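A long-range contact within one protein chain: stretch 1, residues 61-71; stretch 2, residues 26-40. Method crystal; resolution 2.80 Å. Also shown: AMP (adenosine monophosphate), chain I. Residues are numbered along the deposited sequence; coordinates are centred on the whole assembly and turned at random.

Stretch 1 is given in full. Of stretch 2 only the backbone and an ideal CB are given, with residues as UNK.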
# COMPACT_ATOMS: atom_id res chain seq x y z
N ASP A 61 -0.30 1.01 4.12
CA ASP A 61 -0.55 0.62 2.74
C ASP A 61 0.29 -0.58 2.34
O ASP A 61 -0.23 -1.56 1.77
CB ASP A 61 -0.33 1.81 1.82
CG ASP A 61 -1.19 2.99 2.21
OD1 ASP A 61 -2.42 2.82 2.35
OD2 ASP A 61 -0.64 4.10 2.41
N LYS A 62 1.58 -0.53 2.65
CA LYS A 62 2.43 -1.68 2.38
C LYS A 62 1.96 -2.92 3.15
O LYS A 62 1.86 -4.01 2.58
CB LYS A 62 3.90 -1.39 2.69
CG LYS A 62 4.80 -2.62 2.58
CD LYS A 62 6.30 -2.27 2.57
CE LYS A 62 6.73 -1.60 1.24
NZ LYS A 62 6.61 -2.46 0.01
N HIS A 63 1.65 -2.76 4.43
CA HIS A 63 1.21 -3.91 5.21
C HIS A 63 -0.09 -4.49 4.67
O HIS A 63 -0.28 -5.70 4.69
CB HIS A 63 1.09 -3.55 6.69
CG HIS A 63 2.40 -3.40 7.37
ND1 HIS A 63 2.61 -2.51 8.40
CD2 HIS A 63 3.59 -4.03 7.16
CE1 HIS A 63 3.87 -2.60 8.80
NE2 HIS A 63 4.48 -3.51 8.06
N LEU A 64 -0.96 -3.63 4.16
CA LEU A 64 -2.21 -4.11 3.58
C LEU A 64 -1.94 -4.89 2.29
O LEU A 64 -2.54 -5.94 2.05
CB LEU A 64 -3.14 -2.94 3.29
CG LEU A 64 -4.01 -2.49 4.45
CD1 LEU A 64 -4.65 -1.17 4.10
CD2 LEU A 64 -5.06 -3.55 4.72
N ILE A 65 -1.05 -4.36 1.46
CA ILE A 65 -0.79 -5.02 0.20
C ILE A 65 -0.07 -6.33 0.46
O ILE A 65 -0.37 -7.34 -0.17
CB ILE A 65 -0.11 -4.08 -0.83
CG1 ILE A 65 -1.20 -3.40 -1.65
CG2 ILE A 65 0.79 -4.87 -1.79
CD1 ILE A 65 -0.79 -2.10 -2.23
N GLU A 66 0.83 -6.32 1.44
CA GLU A 66 1.48 -7.55 1.88
C GLU A 66 0.45 -8.55 2.39
O GLU A 66 0.53 -9.73 2.10
CB GLU A 66 2.55 -7.27 2.93
CG GLU A 66 3.88 -6.83 2.30
CD GLU A 66 4.84 -6.21 3.31
OE1 GLU A 66 6.01 -5.95 2.95
OE2 GLU A 66 4.42 -5.99 4.46
N LEU A 67 -0.53 -8.07 3.13
CA LEU A 67 -1.61 -8.94 3.59
C LEU A 67 -2.33 -9.56 2.41
O LEU A 67 -2.50 -10.78 2.38
CB LEU A 67 -2.59 -8.18 4.50
CG LEU A 67 -3.89 -8.87 4.92
CD1 LEU A 67 -3.64 -10.11 5.74
CD2 LEU A 67 -4.75 -7.91 5.69
N PHE A 68 -2.74 -8.74 1.45
CA PHE A 68 -3.41 -9.24 0.25
C PHE A 68 -2.59 -10.31 -0.46
O PHE A 68 -3.13 -11.35 -0.84
CB PHE A 68 -3.70 -8.12 -0.75
CG PHE A 68 -4.45 -6.97 -0.19
CD1 PHE A 68 -5.36 -7.16 0.83
CD2 PHE A 68 -4.27 -5.70 -0.69
CE1 PHE A 68 -6.07 -6.09 1.34
CE2 PHE A 68 -4.97 -4.63 -0.19
CZ PHE A 68 -5.88 -4.83 0.84
N LEU A 69 -1.30 -10.04 -0.64
CA LEU A 69 -0.41 -10.96 -1.36
C LEU A 69 -0.24 -12.29 -0.63
O LEU A 69 -0.36 -13.36 -1.24
CB LEU A 69 0.96 -10.34 -1.53
CG LEU A 69 1.01 -9.09 -2.40
CD1 LEU A 69 2.47 -8.66 -2.57
CD2 LEU A 69 0.35 -9.37 -3.74
N ILE A 70 0.05 -12.21 0.67
CA ILE A 70 0.21 -13.39 1.50
C ILE A 70 -1.08 -14.21 1.51
O ILE A 70 -1.06 -15.44 1.41
CB ILE A 70 0.57 -13.01 2.94
CG1 ILE A 70 1.95 -12.34 2.98
CG2 ILE A 70 0.54 -14.25 3.85
CD1 ILE A 70 2.27 -11.66 4.28
N ALA A 71 -2.21 -13.53 1.62
CA ALA A 71 -3.49 -14.22 1.67
C ALA A 71 -3.74 -15.07 0.42
O ALA A 71 -4.01 -16.26 0.53
CB ALA A 71 -4.60 -13.23 1.87
N UNK A 26 7.00 -18.87 9.61
CA UNK A 26 7.21 -17.46 9.29
C UNK A 26 7.34 -17.17 7.78
O UNK A 26 8.11 -17.82 7.07
CB UNK A 26 8.47 -16.97 10.01
N UNK A 27 6.57 -16.19 7.31
CA UNK A 27 6.64 -15.73 5.92
C UNK A 27 7.97 -15.03 5.61
O UNK A 27 8.41 -14.14 6.34
CB UNK A 27 5.48 -14.78 5.63
N UNK A 28 8.61 -15.45 4.53
CA UNK A 28 9.83 -14.79 4.07
C UNK A 28 9.42 -13.49 3.37
O UNK A 28 8.55 -13.48 2.49
CB UNK A 28 10.64 -15.69 3.14
N UNK A 29 10.04 -12.39 3.77
CA UNK A 29 9.65 -11.12 3.19
C UNK A 29 10.79 -10.11 3.16
O UNK A 29 11.50 -9.93 4.15
CB UNK A 29 8.47 -10.54 3.97
N UNK A 30 10.99 -9.48 2.00
CA UNK A 30 12.01 -8.45 1.85
C UNK A 30 11.50 -7.32 0.96
O UNK A 30 10.44 -7.45 0.34
CB UNK A 30 13.29 -9.05 1.27
N UNK A 31 12.25 -6.23 0.91
CA UNK A 31 11.91 -5.10 0.06
C UNK A 31 12.87 -5.00 -1.11
O UNK A 31 14.08 -4.80 -0.92
CB UNK A 31 11.92 -3.80 0.87
N UNK A 32 12.35 -5.13 -2.33
CA UNK A 32 13.15 -4.88 -3.53
C UNK A 32 13.68 -3.45 -3.55
O UNK A 32 13.14 -2.57 -2.89
CB UNK A 32 12.32 -5.15 -4.79
N UNK A 33 14.75 -3.21 -4.31
CA UNK A 33 15.27 -1.84 -4.45
C UNK A 33 14.20 -0.88 -5.00
O UNK A 33 14.17 0.29 -4.61
CB UNK A 33 16.49 -1.83 -5.37
N UNK A 34 13.36 -1.38 -5.90
CA UNK A 34 12.11 -0.73 -6.32
C UNK A 34 11.41 0.04 -5.21
O UNK A 34 11.04 1.20 -5.38
CB UNK A 34 11.15 -1.78 -6.88
N UNK A 35 11.21 -0.67 -4.10
CA UNK A 35 10.30 -0.26 -3.04
C UNK A 35 9.25 -1.35 -2.82
O UNK A 35 8.59 -1.40 -1.78
CB UNK A 35 9.63 1.07 -3.38
N UNK A 36 9.11 -2.22 -3.81
CA UNK A 36 8.09 -3.25 -3.81
C UNK A 36 8.36 -4.37 -2.81
O UNK A 36 9.50 -4.58 -2.37
CB UNK A 36 7.96 -3.84 -5.22
N UNK A 37 7.31 -5.10 -2.47
CA UNK A 37 7.42 -6.16 -1.48
C UNK A 37 7.63 -7.52 -2.11
O UNK A 37 7.01 -7.85 -3.12
CB UNK A 37 6.17 -6.19 -0.60
N UNK A 38 8.53 -8.29 -1.50
CA UNK A 38 8.73 -9.70 -1.84
C UNK A 38 8.08 -10.58 -0.78
O UNK A 38 8.25 -10.35 0.41
CB UNK A 38 10.22 -10.03 -1.97
N UNK A 39 7.35 -11.59 -1.22
CA UNK A 39 6.56 -12.43 -0.33
C UNK A 39 6.67 -13.90 -0.70
O UNK A 39 6.34 -14.29 -1.81
CB UNK A 39 5.09 -11.99 -0.36
N UNK A 40 7.13 -14.72 0.24
CA UNK A 40 7.20 -16.17 0.04
C UNK A 40 6.71 -16.98 1.26
O UNK A 40 7.15 -16.74 2.39
CB UNK A 40 8.64 -16.57 -0.29
P AMP I . 13.23 -9.67 -14.41
O1P AMP I . 11.72 -9.74 -14.29
O2P AMP I . 13.73 -9.98 -15.80
O3P AMP I . 13.85 -8.45 -13.77
O5' AMP I . 13.76 -10.90 -13.52
C5' AMP I . 12.84 -11.64 -12.71
C4' AMP I . 13.33 -11.68 -11.28
O4' AMP I . 13.22 -10.37 -10.72
C3' AMP I . 12.49 -12.62 -10.42
O3' AMP I . 13.33 -13.64 -9.87
C2' AMP I . 11.88 -11.75 -9.33
O2' AMP I . 11.95 -12.37 -8.04
C1' AMP I . 12.66 -10.44 -9.40
N9 AMP I . 11.82 -9.24 -9.08
C8 AMP I . 10.47 -9.22 -8.98
N7 AMP I . 10.03 -7.98 -8.66
C5 AMP I . 11.11 -7.19 -8.54
C6 AMP I . 11.35 -5.77 -8.23
N6 AMP I . 10.29 -4.96 -7.96
N1 AMP I . 12.63 -5.32 -8.21
C2 AMP I . 13.69 -6.13 -8.48
N3 AMP I . 13.54 -7.44 -8.77
C4 AMP I . 12.30 -8.01 -8.81

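Stretch 2 is a hairpin whose second strand, 37-40, runs along the helix of stretch 1 at 30°, the axes 8.7 Å apart at their closest; the first strand, 28-31, lies farther off, at 11.7 Å.

Position 26 is out of reach of the helix and sets no demand; it is K26. At 27 the CA-to-CB bond points toward the helix and the ideal CB lies 4.7 Å from I70 CD1. A modest aliphatic, valine, leucine or isoleucine, would suit. The residue is V27, whose CG2 packs 4.2 Å from I70 CG2. Position 28 is out of reach and carries E28, which forms a long salt bridge across the hairpin to the residue at 40.

Position 29 again points toward the helix, but its ideal CB is 5.3 Å from E66 OE1, so a polar or a small side chain is plausible. It is N29, with ND2 4.0 Å from E66 OE1, too far for a hydrogen bond. Position 30 points away; it is K30. At 31 the bond points sideways and no helix atom is within 5.5 Å of the ideal CB, so only a side chain of some length could reach K62. I31 does so, its CD1 coming to 3.9 Å from K62 NZ.

The turn, 32-36, answers mainly to AMP. Position 32 faces the adenine, where an aromatic ring would suit; F32 lays a ring face over AMP N7, with CE1 3.3 Å from that atom. Position 33, at phi -58°, tolerates proline among many others, and is P33. Position 34 lies near the adenine amino group, which favours an acceptor; D34 CG is 3.2 Å from AMP N6. At 35 phi is 122° and psi -18°, and a CB would be jammed against the preceding carbonyl oxygen, which calls for glycine. G35 offers its O to K62 NZ in a 2.9 Å hydrogen bond. Position 36 points away from the helix, on the AMP side, and an acceptor is again apt: E36 OE2 takes a weak hydrogen bond of 3.2 Å from AMP N6.

Position 37 points straight at a charged pair, its ideal CB 3.6 Å from E66 OE1 and 3.8 Å from K62 NZ. A small side chain able both to donate and to accept fits best, serine or threonine. S37 OG donates to E66 OE1 at 2.6 Å and accepts from K62 NZ at 2.8 Å, linking the two helix residues. Position 38 points away, so the helix does not restrict it; it is Y38.

Position 39 points toward the helix between L69 and I70, its ideal CB 4.6 Å from both L69 CB and I70 CG1. A branched or longer aliphatic is expected. I39 places CG2 3.6 Å from I70 CG1, CG1 4.2 Å from L69 CD1 and CD1 4.0 Å from E66 CG. Position 40 points away and is R40, the partner of E28.

Stretch 2, residues 26-40: KVENKIFPDGESYIR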
# COMPACT_ATOMS: atom_id res chain seq x y z
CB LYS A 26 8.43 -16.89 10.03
CG LYS A 26 8.20 -16.69 11.52
CD LYS A 26 8.76 -15.35 11.98
CE LYS A 26 8.25 -14.97 13.36
NZ LYS A 26 8.33 -13.50 13.64
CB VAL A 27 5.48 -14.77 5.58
CG1 VAL A 27 5.85 -13.86 4.43
CG2 VAL A 27 4.23 -15.54 5.25
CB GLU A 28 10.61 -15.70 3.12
CG GLU A 28 11.98 -15.18 2.71
CD GLU A 28 12.67 -16.07 1.68
OE1 GLU A 28 12.20 -17.21 1.43
OE2 GLU A 28 13.70 -15.63 1.11
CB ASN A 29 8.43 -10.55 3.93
CG ASN A 29 8.80 -9.52 4.97
OD1 ASN A 29 9.02 -9.86 6.14
ND2 ASN A 29 8.87 -8.25 4.55
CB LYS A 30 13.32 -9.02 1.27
CG LYS A 30 13.14 -9.98 0.09
CD LYS A 30 14.43 -10.13 -0.73
CE LYS A 30 14.21 -11.00 -1.98
NZ LYS A 30 15.21 -10.77 -3.05
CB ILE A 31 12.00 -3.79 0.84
CG1 ILE A 31 11.07 -3.82 2.05
CG2 ILE A 31 11.68 -2.61 -0.07
CD1 ILE A 31 9.65 -4.22 1.71
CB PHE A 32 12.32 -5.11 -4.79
CG PHE A 32 12.02 -6.55 -5.08
CD1 PHE A 32 10.72 -7.00 -5.17
CD2 PHE A 32 13.05 -7.46 -5.26
CE1 PHE A 32 10.44 -8.33 -5.44
CE2 PHE A 32 12.78 -8.78 -5.53
CZ PHE A 32 11.47 -9.22 -5.62
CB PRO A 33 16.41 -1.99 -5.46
CG PRO A 33 16.75 -3.46 -5.46
CD PRO A 33 15.49 -4.19 -5.12
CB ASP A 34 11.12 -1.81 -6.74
CG ASP A 34 10.89 -1.85 -8.21
OD1 ASP A 34 11.88 -2.00 -8.95
OD2 ASP A 34 9.71 -1.76 -8.61
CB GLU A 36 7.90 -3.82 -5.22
CG GLU A 36 7.42 -2.79 -6.24
CD GLU A 36 7.00 -3.41 -7.57
OE1 GLU A 36 6.60 -2.64 -8.48
OE2 GLU A 36 7.07 -4.65 -7.71
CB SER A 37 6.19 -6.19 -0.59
OG SER A 37 6.29 -5.21 0.43
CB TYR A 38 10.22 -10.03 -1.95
CG TYR A 38 10.49 -11.49 -2.21
CD1 TYR A 38 10.30 -12.03 -3.47
CD2 TYR A 38 10.93 -12.32 -1.19
CE1 TYR A 38 10.55 -13.38 -3.71
CE2 TYR A 38 11.18 -13.66 -1.42
CZ TYR A 38 10.99 -14.19 -2.68
OH TYR A 38 11.24 -15.52 -2.92
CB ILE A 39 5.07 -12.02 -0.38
CG1 ILE A 39 4.87 -10.63 0.24
CG2 ILE A 39 4.19 -13.06 0.32
CD1 ILE A 39 5.23 -10.55 1.69
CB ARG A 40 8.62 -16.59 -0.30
CG ARG A 40 8.71 -17.99 -0.87
CD ARG A 40 10.11 -18.55 -0.75
NE ARG A 40 10.16 -19.95 -1.16
CZ ARG A 40 11.27 -20.66 -1.29
NH1 ARG A 40 12.45 -20.11 -1.03
NH2 ARG A 40 11.21 -21.93 -1.68
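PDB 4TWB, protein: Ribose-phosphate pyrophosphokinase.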